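Local coordinates for halogenase PltM (Pseudomonas fluorescens, PDB 6BZN), which halogenates phenolic compounds as a flavoprotein of the FAD-dependent halogenase kind, with chlorinase, brominase and iodinase activity, at residues V454-C459 against A466-F471; G344-L349 against A394-L399. All coordinates share one frame; numbering follows the deposited sequence. Where two conformers were deposited one is given.

How the contacts relate
Helix 383-406 joins the two contacts: in contact 2 it packs against the loop 344-349, and elsewhere on its surface it meets both segments of contact 1. The contact centres are 15 Å apart. From contact 1, Gly458 O lies 3.4 Å from Thr395 CB and makes a weak hydrogen bond to Thr395 OG1, while Phe471 CZ packs 3.8 Å from Leu399 N. Contact 1 is away from the known sites. Contact 2 is nearer to them: the side chain of Ile346 is about 7 Å from that of Tyr326, an FAD-binding residue in another structure of this protein (no FAD is bound here), and the side chain of Asn396 about 8 Å from a bound calcium ion.

Contact 1: V454-C459 against A466-F471; sequences VRFPGC and AYESLF
Phe456 and Cys459, the two ends of a type II beta turn, both press on Glu468 of helix 465-483; the turn belongs to the link between helices 444-452 and 465-483, so this is a loop-to-helix contact at the surface. The turn is closed by Cys459 N to Phe456 O, 3.0 Å, with Pro457 and Gly458 at its corners, the glycine taking a positive phi of 89°. Glu468 CG sits over one face of the Phe456 ring in a CH-pi contact, 3.9 Å from the ring centroid but displaced toward the rim, its nearest ring atom being Phe456 CG at 3.7 Å. The two side chains run past one another in opposite senses. A bend in the glutamate chain (chi2 -53°) then turns the carboxylate off the ring and toward Cys459, leaving the ring and carboxylate planes 38° apart. Pro465, just ahead in the helix, also touches the ring, and backbone hydrogen bonds between Phe456 and Leu462 tie the turn to the connecting loop. Arg455 NE forms a salt bridge with Asp463. No hydrogen bond crosses between the segments: the carboxylate finds its polar partner in the connection itself, where Ser461 OG is hydrogen-bonded to Glu468 OE2. The same oxygen lies in the plane of the Tyr467 ring at its edge, 3.4 Å from Tyr467 CD2. Cys459 CB stands over the carboxylate face, nearly equidistant from its three atoms, at 3.4 Å from Glu468 CD and 3.3 Å from OE2.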
# COMPACT_ATOMS: atom_id res chain seq x y z
N VAL A 454 -15.82 -10.57 -8.91
CA VAL A 454 -16.23 -9.92 -7.66
C VAL A 454 -17.12 -8.72 -7.98
O VAL A 454 -16.92 -8.03 -8.99
CB VAL A 454 -15.03 -9.48 -6.79
CG1 VAL A 454 -14.16 -10.67 -6.41
CG2 VAL A 454 -14.24 -8.37 -7.47
N ARG A 455 -18.10 -8.47 -7.12
CA ARG A 455 -19.07 -7.40 -7.40
C ARG A 455 -18.52 -5.99 -7.22
O ARG A 455 -19.06 -5.07 -7.83
CB ARG A 455 -20.35 -7.57 -6.56
CG ARG A 455 -21.28 -8.62 -7.15
CD ARG A 455 -22.34 -9.08 -6.16
NE ARG A 455 -21.77 -9.84 -5.05
CZ ARG A 455 -22.48 -10.43 -4.08
NH1 ARG A 455 -23.81 -10.38 -4.07
NH2 ARG A 455 -21.85 -11.11 -3.13
N PHE A 456 -17.48 -5.83 -6.39
CA PHE A 456 -16.92 -4.50 -6.08
C PHE A 456 -15.39 -4.51 -6.19
O PHE A 456 -14.67 -4.31 -5.20
CB PHE A 456 -17.36 -4.08 -4.68
CG PHE A 456 -18.84 -4.18 -4.47
CD1 PHE A 456 -19.69 -3.17 -4.91
CD2 PHE A 456 -19.39 -5.30 -3.85
CE1 PHE A 456 -21.07 -3.28 -4.73
CE2 PHE A 456 -20.76 -5.41 -3.66
CZ PHE A 456 -21.60 -4.41 -4.11
N PRO A 457 -14.88 -4.72 -7.42
CA PRO A 457 -13.42 -4.67 -7.59
C PRO A 457 -12.87 -3.31 -7.15
O PRO A 457 -13.48 -2.26 -7.44
CB PRO A 457 -13.22 -4.94 -9.08
CG PRO A 457 -14.51 -4.54 -9.73
CD PRO A 457 -15.59 -4.78 -8.71
N GLY A 458 -11.78 -3.34 -6.40
CA GLY A 458 -11.17 -2.11 -5.89
C GLY A 458 -11.70 -1.65 -4.55
O GLY A 458 -11.14 -0.75 -3.95
N CYS A 459 -12.78 -2.26 -4.07
CA CYS A 459 -13.37 -1.88 -2.79
C CYS A 459 -12.85 -2.80 -1.70
O CYS A 459 -12.44 -3.93 -1.98
CB CYS A 459 -14.89 -1.91 -2.90
SG CYS A 459 -15.50 -0.80 -4.21
N ALA A 466 -23.41 -5.56 1.65
CA ALA A 466 -23.68 -4.96 2.96
C ALA A 466 -22.50 -4.10 3.43
O ALA A 466 -22.71 -2.96 3.88
CB ALA A 466 -23.99 -6.03 4.00
N TYR A 467 -21.28 -4.60 3.29
CA TYR A 467 -20.12 -3.79 3.69
C TYR A 467 -20.03 -2.52 2.85
O TYR A 467 -19.81 -1.44 3.38
CB TYR A 467 -18.77 -4.54 3.65
CG TYR A 467 -17.71 -3.53 3.99
CD1 TYR A 467 -17.57 -3.08 5.30
CD2 TYR A 467 -16.99 -2.87 3.00
CE1 TYR A 467 -16.68 -2.07 5.62
CE2 TYR A 467 -16.11 -1.85 3.31
CZ TYR A 467 -15.95 -1.46 4.62
OH TYR A 467 -15.07 -0.45 4.96
N GLU A 468 -20.19 -2.64 1.54
CA GLU A 468 -20.02 -1.48 0.68
C GLU A 468 -21.10 -0.42 0.92
O GLU A 468 -20.86 0.77 0.74
CB GLU A 468 -19.89 -1.89 -0.78
CG GLU A 468 -18.71 -2.83 -1.05
CD GLU A 468 -17.34 -2.33 -0.55
OE1 GLU A 468 -17.14 -1.11 -0.41
OE2 GLU A 468 -16.43 -3.17 -0.32
N SER A 469 -22.28 -0.87 1.37
CA SER A 469 -23.31 0.04 1.89
C SER A 469 -22.83 0.79 3.14
O SER A 469 -23.01 2.03 3.25
CB SER A 469 -24.60 -0.74 2.19
OG SER A 469 -25.54 0.08 2.87
N LEU A 470 -22.24 0.07 4.09
CA LEU A 470 -21.66 0.70 5.28
C LEU A 470 -20.58 1.71 4.90
O LEU A 470 -20.58 2.84 5.40
CB LEU A 470 -21.09 -0.34 6.26
CG LEU A 470 -20.27 0.18 7.44
CD1 LEU A 470 -21.08 1.06 8.37
CD2 LEU A 470 -19.67 -1.00 8.18
N PHE A 471 -19.67 1.31 4.00
CA PHE A 471 -18.58 2.19 3.61
C PHE A 471 -19.09 3.46 2.94
O PHE A 471 -18.70 4.55 3.33
CB PHE A 471 -17.61 1.44 2.71
CG PHE A 471 -16.42 2.26 2.30
CD1 PHE A 471 -15.35 2.41 3.16
CD2 PHE A 471 -16.37 2.86 1.05
CE1 PHE A 471 -14.24 3.14 2.78
CE2 PHE A 471 -15.26 3.60 0.66
CZ PHE A 471 -14.20 3.74 1.52

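Contact 2: G344-L349 against A394-L399; sequences GFIDPL and ATNDQL
Ile346 fills the tight side of this contact, lying against Asn396 and Asp397 of helix 383-406 from the loop that precedes helix 352-374. Its CB rests over the face of the Asn396 amide, 3.8 Å from CG. CG1, placed beside its own backbone N (chi1 -60°), reaches the helix backbone at Asp397 N, 3.7 Å. CD1 goes on to Asp397 CB, also 3.7 Å, and the side chains of Ile346 and Asp397 cross at about a right angle. Val393 and Val400 of the same helix also touch Ile346.

The other side is looser and bridged by water. Water 1 accepts from Ile346 N at 3.0 Å and weakly from Asn396 ND2 at 2.7 Å, donates weakly to Asp347 O, and lies over a face of the Phe345 ring.

Asp347 forms an Asx turn, OD1 taking Leu349 N at 2.9 Å through its anti lone pair; Trp257 NE1 also bonds OD1, and Thr215 OG1 bonds OD2. Asp397 OD1 is hydrogen-bonded to Thr213 OG1, and OD2 accepts from Ala212 N. Segments 344-349 and 394-399 thus meet through van der Waals contact and one water; further along the helix, Tyr404 OH adds a direct hydrogen bond to Asp347 OD2.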
# COMPACT_ATOMS: atom_id res chain seq x y z
N GLY A 344 -2.16 5.90 -10.05
CA GLY A 344 -2.70 6.70 -8.97
C GLY A 344 -2.10 6.36 -7.63
O GLY A 344 -1.70 5.22 -7.40
N PHE A 345 -2.02 7.35 -6.76
CA PHE A 345 -1.60 7.14 -5.37
C PHE A 345 -2.34 8.10 -4.47
O PHE A 345 -2.59 9.23 -4.86
CB PHE A 345 -0.10 7.37 -5.21
CG PHE A 345 0.41 6.99 -3.85
CD1 PHE A 345 0.58 5.65 -3.53
CD2 PHE A 345 0.71 7.94 -2.90
CE1 PHE A 345 1.05 5.27 -2.28
CE2 PHE A 345 1.19 7.58 -1.65
CZ PHE A 345 1.37 6.23 -1.34
N ILE A 346 -2.68 7.67 -3.26
CA ILE A 346 -3.43 8.51 -2.34
C ILE A 346 -2.60 8.90 -1.12
O ILE A 346 -2.33 10.08 -0.90
CB ILE A 346 -4.76 7.84 -1.93
CG1 ILE A 346 -5.64 7.58 -3.17
CG2 ILE A 346 -5.50 8.69 -0.91
CD1 ILE A 346 -6.02 8.80 -4.00
N ASP A 347 -2.18 7.92 -0.33
CA ASP A 347 -1.48 8.23 0.92
C ASP A 347 -0.87 6.96 1.48
O ASP A 347 -1.34 5.87 1.19
CB ASP A 347 -2.49 8.82 1.93
CG ASP A 347 -1.83 9.61 3.07
OD1 ASP A 347 -1.47 8.96 4.07
OD2 ASP A 347 -1.73 10.87 2.99
N PRO A 348 0.21 7.08 2.27
CA PRO A 348 0.70 5.89 2.97
C PRO A 348 -0.29 5.29 3.98
O PRO A 348 -0.15 4.11 4.34
CB PRO A 348 1.94 6.39 3.70
CG PRO A 348 1.83 7.89 3.70
CD PRO A 348 1.13 8.22 2.42
N LEU A 349 -1.28 6.07 4.41
CA LEU A 349 -2.21 5.65 5.46
C LEU A 349 -2.99 4.42 5.06
O LEU A 349 -3.71 4.41 4.07
CB LEU A 349 -3.19 6.77 5.80
CG LEU A 349 -4.14 6.45 6.96
CD1 LEU A 349 -3.37 6.39 8.27
CD2 LEU A 349 -5.28 7.45 7.05
N ALA A 394 -10.01 5.32 -6.33
CA ALA A 394 -11.19 6.06 -5.87
C ALA A 394 -11.58 5.64 -4.44
O ALA A 394 -11.79 6.49 -3.58
CB ALA A 394 -12.36 5.86 -6.81
N THR A 395 -11.63 4.34 -4.19
CA THR A 395 -11.94 3.84 -2.84
C THR A 395 -10.89 4.29 -1.84
O THR A 395 -11.22 4.73 -0.75
CB THR A 395 -12.05 2.31 -2.83
OG1 THR A 395 -13.18 1.93 -3.62
CG2 THR A 395 -12.26 1.76 -1.40
N ASN A 396 -9.63 4.19 -2.23
CA ASN A 396 -8.50 4.60 -1.40
C ASN A 396 -8.63 6.10 -1.04
O ASN A 396 -8.41 6.49 0.11
CB ASN A 396 -7.21 4.27 -2.17
CG ASN A 396 -5.93 4.31 -1.33
OD1 ASN A 396 -5.91 4.65 -0.13
ND2 ASN A 396 -4.84 3.92 -1.98
N ASP A 397 -9.04 6.91 -2.02
CA ASP A 397 -9.24 8.36 -1.80
C ASP A 397 -10.34 8.64 -0.77
O ASP A 397 -10.16 9.50 0.10
CB ASP A 397 -9.59 9.04 -3.12
CG ASP A 397 -9.57 10.56 -3.04
OD1 ASP A 397 -8.72 11.15 -2.34
OD2 ASP A 397 -10.40 11.18 -3.75
N GLN A 398 -11.47 7.93 -0.85
CA GLN A 398 -12.54 8.10 0.14
C GLN A 398 -12.08 7.61 1.51
O GLN A 398 -12.22 8.33 2.51
CB GLN A 398 -13.84 7.41 -0.28
CG GLN A 398 -14.65 8.16 -1.34
CD GLN A 398 -15.20 9.50 -0.84
OE1 GLN A 398 -15.91 9.57 0.17
NE2 GLN A 398 -14.86 10.58 -1.55
N LEU A 399 -11.49 6.41 1.55
CA LEU A 399 -11.00 5.88 2.82
C LEU A 399 -10.08 6.86 3.54
O LEU A 399 -10.27 7.14 4.73
CB LEU A 399 -10.29 4.55 2.61
CG LEU A 399 -9.52 3.96 3.80
CD1 LEU A 399 -10.48 3.56 4.92
CD2 LEU A 399 -8.66 2.79 3.37
O HOH W 1 -2.40 5.08 -1.84